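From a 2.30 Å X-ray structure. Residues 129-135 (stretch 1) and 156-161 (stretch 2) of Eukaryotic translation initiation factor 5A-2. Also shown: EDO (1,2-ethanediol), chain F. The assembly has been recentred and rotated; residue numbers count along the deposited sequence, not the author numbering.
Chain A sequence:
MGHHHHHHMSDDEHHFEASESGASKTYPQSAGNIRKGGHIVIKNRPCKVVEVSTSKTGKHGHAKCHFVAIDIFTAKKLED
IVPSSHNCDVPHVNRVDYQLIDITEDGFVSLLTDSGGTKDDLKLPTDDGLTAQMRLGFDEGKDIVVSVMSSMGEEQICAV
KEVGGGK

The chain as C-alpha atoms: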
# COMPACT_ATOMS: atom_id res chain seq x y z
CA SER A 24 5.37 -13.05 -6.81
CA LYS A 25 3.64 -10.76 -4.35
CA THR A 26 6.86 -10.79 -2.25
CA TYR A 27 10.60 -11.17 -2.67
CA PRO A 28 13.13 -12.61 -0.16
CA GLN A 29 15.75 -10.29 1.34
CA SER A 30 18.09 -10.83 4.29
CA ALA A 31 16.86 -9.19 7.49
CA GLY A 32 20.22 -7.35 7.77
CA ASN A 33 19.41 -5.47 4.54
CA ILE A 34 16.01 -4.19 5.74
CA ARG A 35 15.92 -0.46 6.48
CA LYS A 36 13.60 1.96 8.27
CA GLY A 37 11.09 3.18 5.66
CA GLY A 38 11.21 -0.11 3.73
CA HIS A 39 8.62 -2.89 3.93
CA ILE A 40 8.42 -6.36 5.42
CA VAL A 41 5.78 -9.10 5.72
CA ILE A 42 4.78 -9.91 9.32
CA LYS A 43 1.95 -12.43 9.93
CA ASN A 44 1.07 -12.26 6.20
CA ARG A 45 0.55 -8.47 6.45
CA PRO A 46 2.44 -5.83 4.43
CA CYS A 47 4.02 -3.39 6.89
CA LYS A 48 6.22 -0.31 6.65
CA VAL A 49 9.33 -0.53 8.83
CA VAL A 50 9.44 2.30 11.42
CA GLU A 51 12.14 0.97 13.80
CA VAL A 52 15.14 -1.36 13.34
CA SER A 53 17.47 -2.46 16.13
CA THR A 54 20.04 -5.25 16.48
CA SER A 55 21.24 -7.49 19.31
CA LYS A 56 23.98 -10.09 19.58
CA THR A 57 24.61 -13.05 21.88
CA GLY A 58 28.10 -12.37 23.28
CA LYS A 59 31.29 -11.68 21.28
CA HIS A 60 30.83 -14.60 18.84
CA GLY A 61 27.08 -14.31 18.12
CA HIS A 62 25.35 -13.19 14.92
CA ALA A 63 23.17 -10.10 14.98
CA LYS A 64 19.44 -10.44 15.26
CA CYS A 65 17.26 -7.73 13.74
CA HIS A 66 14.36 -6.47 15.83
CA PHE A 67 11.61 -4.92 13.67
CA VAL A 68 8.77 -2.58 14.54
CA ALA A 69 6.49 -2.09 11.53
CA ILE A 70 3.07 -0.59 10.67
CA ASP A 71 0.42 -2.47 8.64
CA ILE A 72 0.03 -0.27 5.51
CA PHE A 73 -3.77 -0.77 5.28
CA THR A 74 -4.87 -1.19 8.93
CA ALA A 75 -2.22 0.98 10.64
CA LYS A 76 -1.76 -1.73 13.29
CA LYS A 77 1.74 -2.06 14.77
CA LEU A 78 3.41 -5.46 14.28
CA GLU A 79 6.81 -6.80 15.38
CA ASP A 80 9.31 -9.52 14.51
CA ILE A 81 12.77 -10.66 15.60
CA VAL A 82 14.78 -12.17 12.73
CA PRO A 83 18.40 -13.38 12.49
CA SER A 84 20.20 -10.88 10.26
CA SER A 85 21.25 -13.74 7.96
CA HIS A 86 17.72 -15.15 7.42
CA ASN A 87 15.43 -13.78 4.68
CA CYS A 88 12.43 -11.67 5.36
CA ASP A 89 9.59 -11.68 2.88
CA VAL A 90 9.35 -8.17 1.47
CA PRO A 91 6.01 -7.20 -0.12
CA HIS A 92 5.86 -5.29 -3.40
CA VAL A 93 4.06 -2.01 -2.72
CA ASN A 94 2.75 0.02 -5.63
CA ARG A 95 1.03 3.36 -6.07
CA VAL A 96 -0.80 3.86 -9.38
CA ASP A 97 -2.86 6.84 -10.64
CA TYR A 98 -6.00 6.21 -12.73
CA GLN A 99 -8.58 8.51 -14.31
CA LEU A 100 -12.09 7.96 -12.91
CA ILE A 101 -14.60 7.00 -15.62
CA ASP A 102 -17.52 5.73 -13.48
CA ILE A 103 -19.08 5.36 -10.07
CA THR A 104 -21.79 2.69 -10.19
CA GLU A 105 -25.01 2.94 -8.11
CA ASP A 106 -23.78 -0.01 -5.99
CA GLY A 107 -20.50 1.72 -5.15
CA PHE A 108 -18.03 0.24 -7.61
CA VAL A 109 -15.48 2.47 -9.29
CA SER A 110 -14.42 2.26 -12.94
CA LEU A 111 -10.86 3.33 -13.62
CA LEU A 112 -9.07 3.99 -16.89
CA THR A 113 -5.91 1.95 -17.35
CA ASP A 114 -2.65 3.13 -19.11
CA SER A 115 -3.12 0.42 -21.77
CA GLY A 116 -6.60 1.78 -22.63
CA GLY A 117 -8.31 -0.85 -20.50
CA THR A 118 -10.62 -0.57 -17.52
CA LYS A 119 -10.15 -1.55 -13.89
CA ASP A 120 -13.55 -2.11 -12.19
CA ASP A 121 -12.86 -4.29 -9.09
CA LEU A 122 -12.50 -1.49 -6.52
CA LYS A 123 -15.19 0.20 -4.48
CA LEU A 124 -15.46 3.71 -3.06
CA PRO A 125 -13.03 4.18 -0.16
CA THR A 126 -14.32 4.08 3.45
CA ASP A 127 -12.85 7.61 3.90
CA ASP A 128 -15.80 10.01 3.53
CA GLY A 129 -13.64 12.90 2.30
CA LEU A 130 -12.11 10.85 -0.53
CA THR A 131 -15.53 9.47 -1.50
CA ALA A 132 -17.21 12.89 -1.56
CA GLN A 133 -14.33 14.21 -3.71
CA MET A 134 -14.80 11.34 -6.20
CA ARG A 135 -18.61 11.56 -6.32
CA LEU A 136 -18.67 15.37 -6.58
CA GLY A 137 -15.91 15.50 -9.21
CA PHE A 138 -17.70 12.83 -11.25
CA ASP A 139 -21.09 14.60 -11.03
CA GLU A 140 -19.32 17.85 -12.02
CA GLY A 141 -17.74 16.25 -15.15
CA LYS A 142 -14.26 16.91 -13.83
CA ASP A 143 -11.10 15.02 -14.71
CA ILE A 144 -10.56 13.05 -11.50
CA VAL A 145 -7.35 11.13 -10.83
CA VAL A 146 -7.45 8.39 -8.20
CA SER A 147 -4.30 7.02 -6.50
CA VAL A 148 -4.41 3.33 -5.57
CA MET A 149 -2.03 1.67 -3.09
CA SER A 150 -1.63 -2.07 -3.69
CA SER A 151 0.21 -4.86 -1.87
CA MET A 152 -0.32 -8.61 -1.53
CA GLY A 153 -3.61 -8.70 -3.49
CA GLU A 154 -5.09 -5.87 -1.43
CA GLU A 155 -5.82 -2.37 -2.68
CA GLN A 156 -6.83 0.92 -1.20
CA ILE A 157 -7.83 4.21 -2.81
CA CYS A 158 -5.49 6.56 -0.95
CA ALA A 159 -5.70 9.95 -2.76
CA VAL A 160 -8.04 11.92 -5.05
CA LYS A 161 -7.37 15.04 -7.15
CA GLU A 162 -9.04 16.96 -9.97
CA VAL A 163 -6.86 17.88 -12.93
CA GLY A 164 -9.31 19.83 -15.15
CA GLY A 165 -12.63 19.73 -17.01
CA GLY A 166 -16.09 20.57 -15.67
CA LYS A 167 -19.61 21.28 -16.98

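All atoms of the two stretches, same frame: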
# COMPACT_ATOMS: atom_id res chain seq x y z
N GLY A 129 -14.18 11.76 3.03
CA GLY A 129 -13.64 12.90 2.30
C GLY A 129 -13.24 12.53 0.87
O GLY A 129 -13.54 13.26 -0.08
N LEU A 130 -12.55 11.40 0.75
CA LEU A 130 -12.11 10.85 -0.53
C LEU A 130 -13.31 10.48 -1.40
O LEU A 130 -13.31 10.77 -2.58
CB LEU A 130 -11.21 9.64 -0.31
CG LEU A 130 -9.68 9.73 -0.47
CD1 LEU A 130 -9.09 11.13 -0.27
CD2 LEU A 130 -8.97 8.69 0.41
N THR A 131 -14.32 9.87 -0.80
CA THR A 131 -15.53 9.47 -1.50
C THR A 131 -16.35 10.66 -2.00
O THR A 131 -16.81 10.66 -3.14
CB THR A 131 -16.37 8.48 -0.65
OG1 THR A 131 -15.76 7.19 -0.71
CG2 THR A 131 -17.83 8.35 -1.15
N ALA A 132 -16.52 11.68 -1.15
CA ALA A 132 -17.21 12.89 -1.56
C ALA A 132 -16.47 13.59 -2.69
O ALA A 132 -17.10 14.10 -3.62
CB ALA A 132 -17.39 13.83 -0.38
N GLN A 133 -15.14 13.63 -2.63
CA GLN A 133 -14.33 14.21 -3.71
C GLN A 133 -14.56 13.50 -5.05
O GLN A 133 -14.70 14.16 -6.08
CB GLN A 133 -12.84 14.16 -3.38
CG GLN A 133 -12.38 15.18 -2.38
CD GLN A 133 -10.90 15.07 -2.09
OE1 GLN A 133 -10.07 15.52 -2.89
NE2 GLN A 133 -10.56 14.48 -0.96
N MET A 134 -14.59 12.17 -5.00
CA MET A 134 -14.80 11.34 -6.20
C MET A 134 -16.20 11.54 -6.78
O MET A 134 -16.33 11.78 -7.97
CB MET A 134 -14.56 9.85 -5.90
CG MET A 134 -13.11 9.55 -5.60
SD MET A 134 -12.80 7.84 -5.13
CE MET A 134 -13.25 6.99 -6.63
N ARG A 135 -17.22 11.44 -5.92
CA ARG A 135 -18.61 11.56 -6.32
C ARG A 135 -18.93 12.95 -6.86
O ARG A 135 -19.60 13.07 -7.88
CB ARG A 135 -19.56 11.20 -5.18
CG ARG A 135 -19.57 9.72 -4.76
CD ARG A 135 -20.72 9.43 -3.78
NE ARG A 135 -22.01 9.61 -4.46
CZ ARG A 135 -23.12 10.12 -3.92
NH1 ARG A 135 -23.14 10.53 -2.65
NH2 ARG A 135 -24.22 10.21 -4.65
N GLN A 156 -6.15 -0.13 -1.89
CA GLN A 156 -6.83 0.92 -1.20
C GLN A 156 -6.70 2.21 -1.99
O GLN A 156 -5.59 2.60 -2.38
CB GLN A 156 -6.22 1.10 0.19
CG GLN A 156 -6.94 2.08 1.09
CD GLN A 156 -6.49 1.97 2.54
OE1 GLN A 156 -5.79 2.83 3.04
NE2 GLN A 156 -6.89 0.88 3.21
N ILE A 157 -7.83 2.86 -2.24
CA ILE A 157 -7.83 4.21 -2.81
C ILE A 157 -7.32 5.15 -1.72
O ILE A 157 -7.91 5.24 -0.66
CB ILE A 157 -9.23 4.64 -3.34
CG1 ILE A 157 -9.60 3.82 -4.59
CG2 ILE A 157 -9.26 6.16 -3.62
CD1 ILE A 157 -11.12 3.90 -5.01
N CYS A 158 -6.21 5.83 -1.99
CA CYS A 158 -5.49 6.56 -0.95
C CYS A 158 -5.36 8.08 -1.22
O CYS A 158 -4.98 8.83 -0.32
CB CYS A 158 -4.09 5.92 -0.74
SG CYS A 158 -2.98 6.08 -2.20
N ALA A 159 -5.67 8.52 -2.44
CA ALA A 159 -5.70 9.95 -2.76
C ALA A 159 -6.64 10.24 -3.94
O ALA A 159 -6.88 9.38 -4.77
CB ALA A 159 -4.30 10.48 -3.06
N VAL A 160 -7.15 11.47 -3.98
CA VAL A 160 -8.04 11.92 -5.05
C VAL A 160 -7.70 13.36 -5.40
O VAL A 160 -7.58 14.20 -4.51
CB VAL A 160 -9.54 11.82 -4.64
CG1 VAL A 160 -10.47 12.38 -5.75
CG2 VAL A 160 -9.93 10.39 -4.29
N LYS A 161 -7.55 13.66 -6.68
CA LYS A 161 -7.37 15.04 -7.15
C LYS A 161 -8.13 15.30 -8.45
O LYS A 161 -8.33 14.38 -9.25
CB LYS A 161 -5.89 15.38 -7.33
CG LYS A 161 -5.20 14.54 -8.40
CD LYS A 161 -3.72 14.90 -8.58
CE LYS A 161 -3.00 13.82 -9.38
NZ LYS A 161 -1.75 14.31 -10.04
C1 EDO F . -11.11 -0.16 -2.55
O1 EDO F . -12.14 -1.18 -2.58
C2 EDO F . -11.43 0.86 -1.46
O2 EDO F . -10.28 1.67 -1.16

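The helix 129-135 lies across the strand 156-161 at 35° between their N-to-C directions, with the axes approaching to 8.4 Å. The contact buries 324 Å² over both sides and contains no hydrogen bond between the stretches, so the contact rests on packing.

The principal bump is Val 160. Its CA-to-CB bond points toward the helix, chi1 is t, and it has the largest covered area, 97 Å². The hollow it enters is formed by Leu 130, Gln 133 and Met 134, spaced three residues and then one apart along the helix. Val 160 CG2 lies 3.9 Å from Leu 130 CG and 3.5 Å from Met 134 CG, while Val 160 CG1 packs 3.8 Å from Gln 133 CB. The floor includes helix backbone: Leu 130 O is 3.8 Å from Val 160 CG2. Leu 130 O also accepts the backbone hydrogen bond from Met 134 N (3.1 Å).

Leu 130 answers with a bump of its own. Its CA-to-CB bond points sideways, but the end of the side chain comes nearer, and both chi angles (-103° and 25°) lie between wells. Leu 130 CD2 rests over strand backbone, 3.8 Å from Ile 157 O and 4.0 Å from Cys 158 C. Cys 158 and Ala 159 point away, which is consistent with this backbone contact.

Three residues before Val 160, Ile 157 has its CA-to-CB bond toward the helix and meets the tip of Met 134, Ile 157 CD1 to Met 134 CE at 4.1 Å; both residues are buried. Ile 157 N also donates a hydrogen bond to O2 of the ethanediol at 2.9 Å and 165°.

The exposed Gln 133 places OE1 3.3 Å from Val 160 O, but two acceptors cannot bond. Gln 133 NE2 donates a weak hydrogen bond to Gly 129 O within the helix, at 3.3 Å and 148°.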